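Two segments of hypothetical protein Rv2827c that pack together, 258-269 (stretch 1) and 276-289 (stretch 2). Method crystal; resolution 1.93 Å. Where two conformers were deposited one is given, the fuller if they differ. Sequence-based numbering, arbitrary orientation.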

# COMPACT_ATOMS: atom_id res chain seq x y z
N VAL A 258 30.96 -10.80 -9.42
CA VAL A 258 31.67 -9.55 -9.13
C VAL A 258 30.72 -8.58 -8.50
O VAL A 258 29.59 -8.41 -8.96
CB VAL A 258 32.35 -8.91 -10.38
CG1 VAL A 258 33.47 -9.81 -10.91
CG2 VAL A 258 31.31 -8.59 -11.47
N MET A 259 31.18 -7.94 -7.43
CA MET A 259 30.32 -7.15 -6.60
C MET A 259 30.90 -5.75 -6.48
O MET A 259 31.74 -5.51 -5.62
CB MET A 259 30.24 -7.82 -5.23
CG MET A 259 29.04 -7.49 -4.44
SD MET A 259 28.61 -8.82 -3.33
CE MET A 259 29.92 -8.71 -2.13
N PRO A 260 30.47 -4.83 -7.35
CA PRO A 260 30.83 -3.40 -7.20
C PRO A 260 30.43 -2.88 -5.82
O PRO A 260 29.53 -3.45 -5.20
CB PRO A 260 29.99 -2.73 -8.29
CG PRO A 260 29.87 -3.81 -9.36
CD PRO A 260 29.64 -5.05 -8.55
N VAL A 261 31.06 -1.81 -5.35
CA VAL A 261 30.64 -1.24 -4.06
C VAL A 261 29.29 -0.55 -4.27
O VAL A 261 29.09 0.11 -5.28
CB VAL A 261 31.68 -0.26 -3.45
CG1 VAL A 261 31.12 0.41 -2.18
CG2 VAL A 261 32.98 -0.99 -3.12
N THR A 262 28.36 -0.74 -3.34
CA THR A 262 27.07 -0.08 -3.46
C THR A 262 26.80 0.83 -2.28
O THR A 262 27.34 0.59 -1.19
CB THR A 262 25.90 -1.11 -3.60
OG1 THR A 262 24.74 -0.44 -4.12
CG2 THR A 262 25.57 -1.73 -2.24
N ARG A 263 26.02 1.89 -2.50
CA ARG A 263 25.60 2.77 -1.41
C ARG A 263 24.18 2.42 -0.99
O ARG A 263 23.34 2.09 -1.83
CB ARG A 263 25.67 4.24 -1.84
CG ARG A 263 27.07 4.82 -1.89
CD ARG A 263 27.02 6.30 -2.33
NE ARG A 263 28.34 6.91 -2.46
CZ ARG A 263 28.91 7.28 -3.61
NH1 ARG A 263 28.28 7.09 -4.77
NH2 ARG A 263 30.11 7.85 -3.60
N PHE A 264 23.93 2.47 0.31
CA PHE A 264 22.61 2.30 0.86
C PHE A 264 22.20 3.69 1.23
O PHE A 264 22.67 4.23 2.22
CB PHE A 264 22.61 1.39 2.10
CG PHE A 264 21.28 0.70 2.33
CD1 PHE A 264 21.22 -0.60 2.77
CD2 PHE A 264 20.08 1.37 2.08
CE1 PHE A 264 19.98 -1.24 2.96
CE2 PHE A 264 18.85 0.74 2.26
CZ PHE A 264 18.81 -0.57 2.69
N THR A 265 21.37 4.31 0.39
CA THR A 265 21.05 5.72 0.52
C THR A 265 19.73 6.00 -0.20
O THR A 265 19.39 5.31 -1.16
CB THR A 265 22.17 6.63 -0.08
OG1 THR A 265 21.90 8.00 0.25
CG2 THR A 265 22.26 6.50 -1.62
N THR A 266 18.99 7.01 0.25
CA THR A 266 17.79 7.44 -0.48
C THR A 266 18.12 8.57 -1.46
O THR A 266 17.33 8.91 -2.36
CB THR A 266 16.65 7.87 0.45
OG1 THR A 266 17.16 8.78 1.43
CG2 THR A 266 16.07 6.67 1.16
N ALA A 267 19.31 9.15 -1.26
CA ALA A 267 19.86 10.22 -2.09
C ALA A 267 21.25 10.49 -1.55
O ALA A 267 21.41 11.03 -0.45
CB ALA A 267 18.98 11.50 -2.01
N HIS A 268 22.28 10.08 -2.30
CA HIS A 268 23.66 10.28 -1.85
C HIS A 268 24.07 11.78 -1.75
O HIS A 268 23.80 12.57 -2.65
CB HIS A 268 24.63 9.50 -2.74
CG HIS A 268 26.07 9.82 -2.48
ND1 HIS A 268 26.69 9.54 -1.28
CD2 HIS A 268 27.01 10.40 -3.26
CE1 HIS A 268 27.95 9.94 -1.34
NE2 HIS A 268 28.17 10.45 -2.53
N SER A 269 24.72 12.13 -0.64
CA SER A 269 25.36 13.44 -0.47
C SER A 269 26.70 13.34 0.29
O SER A 269 26.83 12.55 1.24
CB SER A 269 24.41 14.45 0.20
OG SER A 269 23.89 13.95 1.43
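Stretch 2, residues 276-289: VWAPEYQLVDELVV

Stretch 2 lies on stretch 1 as a parallel β-strand neighbour, its backbone ladder flanked by an apolar cluster around Phe264 and a polar one around Glu286. Strand 283-285 runs alongside strand 262-264 with 24° between their N-to-C directions (signed crossing angle -24°) and a closest axial approach of 4.7 Å.

The register pairs Thr262 with Leu283, Arg263 with Val284 and Phe264 with Asp285, CA to CA 4.8 to 4.9 Å. Parallel strands bond in a stagger: Thr262 N donates to Gln282 O (2.9 Å), Val284 N to Thr262 O (2.8 Å), Phe264 N to Val284 O (2.8 Å) and Glu286 N to Phe264 O (2.9 Å). Alternate residues of stretch 1 thus carry the ladder; Arg263 between them makes no backbone hydrogen bond to stretch 2. Gln282 (phi/psi 43/56, left-handed) closes the turn of a hairpin that brings strand 283-285 back along strand 276-278, with Ala278 N donating to Leu283 O at 2.7 Å.

On the face shared by Thr262, Leu283, Phe264 and Asp285, Phe264 CE2 meets Leu287 CD2 at 3.5 Å, while Val288 CG2 sits over the ring face, 4.3 Å from Phe264 CZ. Asp285 OD1 accepts from Val288 N at 2.8 Å, tying the strand's end to the helix start.

Glu286 serves twice: its N ends the ladder, and its carboxylate joins the polar side chains, OE1 accepting from His268 ND1 at 2.8 Å and OE2 forming a salt bridge with Arg263 NE at 3.5 Å.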

# COMPACT_ATOMS: atom_id res chain seq x y z
N VAL A 276 28.84 4.16 7.28
CA VAL A 276 29.50 2.99 7.85
C VAL A 276 29.86 2.10 6.67
O VAL A 276 29.11 2.05 5.71
CB VAL A 276 28.50 2.18 8.71
CG1 VAL A 276 29.13 0.87 9.23
CG2 VAL A 276 27.96 3.03 9.84
N TRP A 277 30.99 1.41 6.75
CA TRP A 277 31.45 0.51 5.69
C TRP A 277 31.18 -0.91 6.12
O TRP A 277 31.60 -1.31 7.19
CB TRP A 277 32.95 0.73 5.45
CG TRP A 277 33.73 -0.31 4.62
CD1 TRP A 277 34.87 -0.97 5.01
CD2 TRP A 277 33.45 -0.76 3.30
NE1 TRP A 277 35.31 -1.80 4.00
CE2 TRP A 277 34.46 -1.69 2.94
CE3 TRP A 277 32.42 -0.49 2.37
CZ2 TRP A 277 34.48 -2.34 1.70
CZ3 TRP A 277 32.45 -1.12 1.13
CH2 TRP A 277 33.47 -2.05 0.81
N ALA A 278 30.48 -1.67 5.27
CA ALA A 278 30.23 -3.08 5.50
C ALA A 278 30.87 -3.96 4.41
O ALA A 278 30.22 -4.32 3.42
CB ALA A 278 28.70 -3.32 5.59
N PRO A 279 32.16 -4.32 4.58
CA PRO A 279 32.86 -5.03 3.51
C PRO A 279 32.25 -6.41 3.17
O PRO A 279 32.41 -6.89 2.04
CB PRO A 279 34.29 -5.15 4.05
CG PRO A 279 34.13 -5.08 5.55
CD PRO A 279 33.03 -4.08 5.74
N GLU A 280 31.56 -7.03 4.13
CA GLU A 280 30.88 -8.30 3.93
C GLU A 280 29.87 -8.21 2.78
O GLU A 280 29.59 -9.19 2.10
CB GLU A 280 30.18 -8.72 5.23
CG GLU A 280 31.10 -8.77 6.49
CD GLU A 280 31.35 -7.40 7.15
OE1 GLU A 280 30.69 -6.40 6.80
OE2 GLU A 280 32.22 -7.33 8.06
N TYR A 281 29.33 -7.01 2.56
CA TYR A 281 28.28 -6.79 1.55
C TYR A 281 28.71 -5.79 0.49
O TYR A 281 27.90 -5.39 -0.36
CB TYR A 281 26.97 -6.35 2.22
CG TYR A 281 26.65 -7.23 3.39
CD1 TYR A 281 26.96 -6.83 4.69
CD2 TYR A 281 26.13 -8.51 3.20
CE1 TYR A 281 26.70 -7.68 5.78
CE2 TYR A 281 25.87 -9.35 4.28
CZ TYR A 281 26.17 -8.93 5.56
OH TYR A 281 25.90 -9.77 6.63
N GLN A 282 30.00 -5.42 0.54
CA GLN A 282 30.57 -4.35 -0.27
C GLN A 282 29.64 -3.16 -0.30
O GLN A 282 29.22 -2.70 -1.36
CB GLN A 282 30.94 -4.86 -1.68
CG GLN A 282 32.08 -5.94 -1.67
CD GLN A 282 33.42 -5.34 -1.29
OE1 GLN A 282 33.95 -4.51 -2.02
NE2 GLN A 282 33.96 -5.73 -0.14
N LEU A 283 29.31 -2.67 0.90
CA LEU A 283 28.26 -1.70 1.04
C LEU A 283 28.69 -0.55 1.92
O LEU A 283 29.24 -0.76 3.01
CB LEU A 283 27.02 -2.40 1.63
CG LEU A 283 25.72 -1.63 1.76
CD1 LEU A 283 24.60 -2.59 1.55
CD2 LEU A 283 25.63 -1.01 3.13
N VAL A 284 28.43 0.66 1.43
CA VAL A 284 28.57 1.88 2.22
C VAL A 284 27.15 2.26 2.67
O VAL A 284 26.28 2.56 1.85
CB VAL A 284 29.21 3.01 1.39
CG1 VAL A 284 29.22 4.31 2.19
CG2 VAL A 284 30.66 2.62 1.01
N ASP A 285 26.92 2.21 3.98
CA ASP A 285 25.61 2.50 4.54
C ASP A 285 25.52 3.97 4.94
O ASP A 285 26.14 4.39 5.91
CB ASP A 285 25.33 1.58 5.74
CG ASP A 285 23.96 1.83 6.38
OD1 ASP A 285 23.08 2.42 5.72
OD2 ASP A 285 23.76 1.45 7.56
N GLU A 286 24.73 4.74 4.18
CA GLU A 286 24.50 6.15 4.47
C GLU A 286 23.13 6.38 5.08
O GLU A 286 22.71 7.52 5.34
CB GLU A 286 24.67 6.96 3.19
CG GLU A 286 26.03 6.75 2.58
CD GLU A 286 26.26 7.50 1.29
OE1 GLU A 286 25.32 8.11 0.75
OE2 GLU A 286 27.42 7.48 0.82
N LEU A 287 22.45 5.29 5.38
CA LEU A 287 21.04 5.35 5.73
C LEU A 287 20.66 4.65 7.03
O LEU A 287 20.15 5.29 7.93
CB LEU A 287 20.19 4.82 4.57
CG LEU A 287 18.68 4.65 4.75
CD1 LEU A 287 18.01 5.99 4.90
CD2 LEU A 287 18.18 3.94 3.51
N VAL A 288 20.86 3.35 7.10
CA VAL A 288 20.31 2.56 8.19
C VAL A 288 20.98 2.94 9.52
O VAL A 288 20.32 3.48 10.41
CB VAL A 288 20.36 1.06 7.89
CG1 VAL A 288 19.96 0.22 9.10
CG2 VAL A 288 19.43 0.73 6.70
N VAL A 289 22.29 2.71 9.63
CA VAL A 289 23.03 3.08 10.85
C VAL A 289 23.04 4.61 11.13
O VAL A 289 22.73 5.04 12.25
CB VAL A 289 24.43 2.40 10.90
CG1 VAL A 289 25.16 2.71 12.21
CG2 VAL A 289 24.26 0.90 10.78